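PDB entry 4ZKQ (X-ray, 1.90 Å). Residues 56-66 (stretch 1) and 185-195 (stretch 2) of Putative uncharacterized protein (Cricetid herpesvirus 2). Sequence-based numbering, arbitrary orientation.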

# COMPACT_ATOMS: atom_id res chain seq x y z
N THR A 56 7.25 1.74 4.77
CA THR A 56 7.31 3.15 4.40
C THR A 56 7.21 3.96 5.68
O THR A 56 6.39 3.67 6.53
CB THR A 56 6.17 3.53 3.44
OG1 THR A 56 6.38 2.90 2.17
CG2 THR A 56 6.08 5.05 3.23
N TYR A 57 8.08 4.96 5.82
CA TYR A 57 8.09 5.83 6.99
C TYR A 57 7.44 7.17 6.66
O TYR A 57 7.64 7.71 5.57
CB TYR A 57 9.52 6.06 7.48
CG TYR A 57 10.31 4.80 7.70
CD1 TYR A 57 10.22 4.10 8.90
CD2 TYR A 57 11.17 4.32 6.73
CE1 TYR A 57 10.95 2.94 9.11
CE2 TYR A 57 11.91 3.16 6.93
CZ TYR A 57 11.79 2.48 8.12
OH TYR A 57 12.53 1.34 8.33
N GLY A 58 6.66 7.70 7.58
CA GLY A 58 6.04 9.00 7.38
C GLY A 58 5.58 9.66 8.66
O GLY A 58 5.72 9.11 9.74
N PRO A 59 5.03 10.88 8.55
CA PRO A 59 4.56 11.66 9.69
C PRO A 59 3.10 11.39 10.02
O PRO A 59 2.27 11.38 9.11
CB PRO A 59 4.74 13.10 9.21
CG PRO A 59 4.42 13.02 7.75
CD PRO A 59 4.90 11.64 7.29
N LEU A 60 2.80 11.20 11.30
CA LEU A 60 1.41 11.11 11.75
C LEU A 60 0.88 12.51 12.00
O LEU A 60 1.36 13.20 12.91
CB LEU A 60 1.31 10.27 13.02
CG LEU A 60 -0.09 10.09 13.61
CD1 LEU A 60 -1.07 9.48 12.59
CD2 LEU A 60 -0.00 9.22 14.84
N LYS A 61 -0.08 12.94 11.19
CA LYS A 61 -0.65 14.28 11.29
C LYS A 61 -2.16 14.26 11.51
O LYS A 61 -2.87 13.43 10.94
CB LYS A 61 -0.35 15.08 10.04
CG LYS A 61 1.12 15.36 9.81
CD LYS A 61 1.32 16.19 8.57
CE LYS A 61 2.78 16.62 8.45
NZ LYS A 61 3.01 17.48 7.26
N PHE A 62 -2.64 15.21 12.31
CA PHE A 62 -4.07 15.38 12.56
C PHE A 62 -4.55 16.77 12.13
O PHE A 62 -3.82 17.75 12.24
CB PHE A 62 -4.38 15.19 14.04
CG PHE A 62 -4.23 13.77 14.52
CD1 PHE A 62 -3.00 13.28 14.91
CD2 PHE A 62 -5.34 12.94 14.61
CE1 PHE A 62 -2.86 11.99 15.35
CE2 PHE A 62 -5.21 11.64 15.06
CZ PHE A 62 -3.97 11.16 15.43
N LEU A 63 -5.78 16.82 11.62
CA LEU A 63 -6.47 18.08 11.35
C LEU A 63 -7.74 18.14 12.18
O LEU A 63 -8.39 17.12 12.41
CB LEU A 63 -6.83 18.21 9.87
CG LEU A 63 -5.90 18.94 8.91
CD1 LEU A 63 -6.58 19.04 7.56
CD2 LEU A 63 -5.52 20.33 9.41
N ASP A 64 -8.11 19.34 12.62
CA ASP A 64 -9.36 19.50 13.35
C ASP A 64 -10.49 19.52 12.34
O ASP A 64 -10.63 20.46 11.56
CB ASP A 64 -9.36 20.77 14.20
CG ASP A 64 -10.61 20.89 15.06
OD1 ASP A 64 -10.81 20.02 15.94
OD2 ASP A 64 -11.38 21.84 14.86
N LEU A 65 -11.29 18.46 12.34
CA LEU A 65 -12.35 18.27 11.36
C LEU A 65 -13.59 17.72 12.05
O LEU A 65 -13.49 16.77 12.83
CB LEU A 65 -11.91 17.32 10.25
CG LEU A 65 -10.72 17.74 9.39
CD1 LEU A 65 -10.26 16.56 8.57
CD2 LEU A 65 -11.07 18.90 8.48
N LEU A 66 -14.75 18.29 11.74
CA LEU A 66 -16.00 17.89 12.36
C LEU A 66 -15.83 17.72 13.87
O LEU A 66 -16.30 16.75 14.46
CB LEU A 66 -16.52 16.60 11.72
CG LEU A 66 -16.92 16.76 10.25
CD1 LEU A 66 -17.23 15.42 9.59
CD2 LEU A 66 -18.11 17.68 10.12
N SER A 185 10.62 12.98 11.06
CA SER A 185 11.37 14.00 10.33
C SER A 185 10.82 14.21 8.92
O SER A 185 11.02 15.27 8.33
CB SER A 185 12.85 13.62 10.25
OG SER A 185 13.03 12.48 9.43
N ARG A 186 10.13 13.20 8.40
CA ARG A 186 9.64 13.24 7.02
C ARG A 186 8.35 14.05 6.89
O ARG A 186 7.36 13.58 6.34
CB ARG A 186 9.43 11.82 6.51
CG ARG A 186 10.68 10.97 6.64
CD ARG A 186 10.39 9.50 6.40
NE ARG A 186 11.58 8.66 6.54
CZ ARG A 186 12.11 8.31 7.70
NH1 ARG A 186 11.58 8.74 8.83
NH2 ARG A 186 13.18 7.53 7.74
N GLU A 187 8.38 15.29 7.39
CA GLU A 187 7.17 16.08 7.55
C GLU A 187 6.54 16.55 6.23
O GLU A 187 5.38 16.94 6.20
CB GLU A 187 7.47 17.30 8.44
CG GLU A 187 8.48 18.26 7.86
CD GLU A 187 9.00 19.26 8.88
OE1 GLU A 187 8.70 19.11 10.09
OE2 GLU A 187 9.70 20.20 8.48
N GLU A 188 7.30 16.52 5.14
CA GLU A 188 6.77 16.87 3.82
C GLU A 188 6.22 15.65 3.06
O GLU A 188 5.66 15.79 1.97
CB GLU A 188 7.85 17.59 3.00
CG GLU A 188 8.18 18.98 3.55
CD GLU A 188 9.37 19.67 2.88
OE1 GLU A 188 9.76 19.27 1.76
OE2 GLU A 188 9.91 20.62 3.49
N GLY A 189 6.34 14.46 3.65
CA GLY A 189 5.94 13.23 3.00
C GLY A 189 4.43 13.03 2.93
O GLY A 189 3.93 12.44 1.97
N LEU A 190 3.73 13.50 3.95
CA LEU A 190 2.27 13.56 3.95
C LEU A 190 1.84 14.96 4.32
O LEU A 190 2.19 15.46 5.39
CB LEU A 190 1.67 12.55 4.93
CG LEU A 190 0.13 12.42 4.97
CD1 LEU A 190 -0.26 11.02 5.42
CD2 LEU A 190 -0.49 13.43 5.92
N GLU A 191 1.08 15.59 3.44
CA GLU A 191 0.47 16.89 3.71
C GLU A 191 -1.04 16.73 3.58
O GLU A 191 -1.51 16.10 2.63
CB GLU A 191 0.99 17.95 2.74
CG GLU A 191 2.51 18.16 2.75
CD GLU A 191 3.02 18.95 3.94
OE1 GLU A 191 2.26 19.16 4.91
OE2 GLU A 191 4.20 19.37 3.90
N MET A 192 -1.79 17.27 4.53
CA MET A 192 -3.25 17.24 4.45
C MET A 192 -3.83 18.63 4.62
O MET A 192 -3.35 19.42 5.43
CB MET A 192 -3.82 16.29 5.51
CG MET A 192 -3.53 16.69 6.93
SD MET A 192 -3.86 15.39 8.15
CE MET A 192 -5.52 14.90 7.69
N LYS A 193 -4.85 18.94 3.83
CA LYS A 193 -5.55 20.22 3.95
C LYS A 193 -7.02 20.08 3.59
O LYS A 193 -7.38 19.35 2.66
CB LYS A 193 -4.89 21.28 3.07
CG LYS A 193 -4.86 20.94 1.58
CD LYS A 193 -4.43 22.15 0.75
CE LYS A 193 -4.14 21.76 -0.70
NZ LYS A 193 -4.86 22.63 -1.67
N GLN A 194 -7.87 20.77 4.33
CA GLN A 194 -9.28 20.80 3.99
C GLN A 194 -9.47 21.65 2.74
O GLN A 194 -8.87 22.72 2.60
CB GLN A 194 -10.11 21.35 5.15
CG GLN A 194 -11.59 21.42 4.83
CD GLN A 194 -12.41 21.84 6.02
OE1 GLN A 194 -11.86 22.18 7.07
NE2 GLN A 194 -13.72 21.83 5.87
N VAL A 195 -10.28 21.14 1.82
CA VAL A 195 -10.61 21.84 0.59
C VAL A 195 -12.12 21.93 0.45
O VAL A 195 -12.85 21.19 1.11
CB VAL A 195 -10.02 21.13 -0.65
CG1 VAL A 195 -8.50 21.22 -0.65
CG2 VAL A 195 -10.48 19.68 -0.71

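Side chains that must cross a gap between two chain segments tend to adopt extended rotamers, and the contact between residues 56-66 and 185-195 of this herpesvirus protein is a compact example. The axes of strands 63-65 and 190-195 run in roughly the same direction, 27° apart, but approach no closer than 8.5 Å. No backbone-to-backbone hydrogen bond links the two stretches, and side chains fill the space between them. Along stretch 1 the odd-numbered residues from Tyr57 to Leu65 direct CA-to-CB toward stretch 2, as expected of an extended backbone.

Lys61 illustrates the principle best. After chi1 at m, its remaining three torsions are all t, so the chain reaches out almost straight and delivers its ammonium to a cluster of oxygens. NZ donates hydrogen bonds to Glu187 O at 2.7 Å and to Leu190 O at 2.9 Å, and makes a salt bridge with Glu191 OE1, 3.0 Å from NZ. The carboxylate arrives by a different route. Glu191 CA-to-CB points away from stretch 1, but chi1 and chi2, both m, fold the side chain so that its end comes nearer. One straight side chain thus meets one bent one, and the lysine charge is shared between a carboxylate and two backbone carbonyls.

Beside this polar cluster lies Pro59. Its CG, in a C-gamma endo ring, packs 4.0 Å from Leu190 CB, while its CD sits 3.3 Å from Arg186 O. That same carbonyl accepts the hydrogen bond from Gly189 N, at 3.0 Å, within the type I turn from Arg186 to Gly189, so the proline rests against the turn itself.

Arg186 has chi1 at m and chi2 and chi3 near t, which carry the chain along Tyr57: its CD lies 3.4 Å from Tyr57 O. A chi4 of 77° then turns the guanidinium, and Tyr57 CB lies over one of its faces, 3.4 Å from Arg186 CZ. The tyrosine starts toward stretch 2, yet its end leads away, and its OH is hydrogen-bonded elsewhere in the structure.

Farther along, the contact becomes largely apolar. Met192, with chi1 p, chi2 t and chi3 m, places SD 3.6 Å from Lys61 O, and its CG packs 3.8 Å from Leu63 CG. Leu63 has an off-rotamer chi1 of -94°; in this conformation its CD1 lies 3.9 Å from Lys193 CA and equally far from Gln194 N. Gln194, with chi1 and chi2 both t, extends until OE1 stands 3.7 Å from Leu65 CD2, a van der Waals contact.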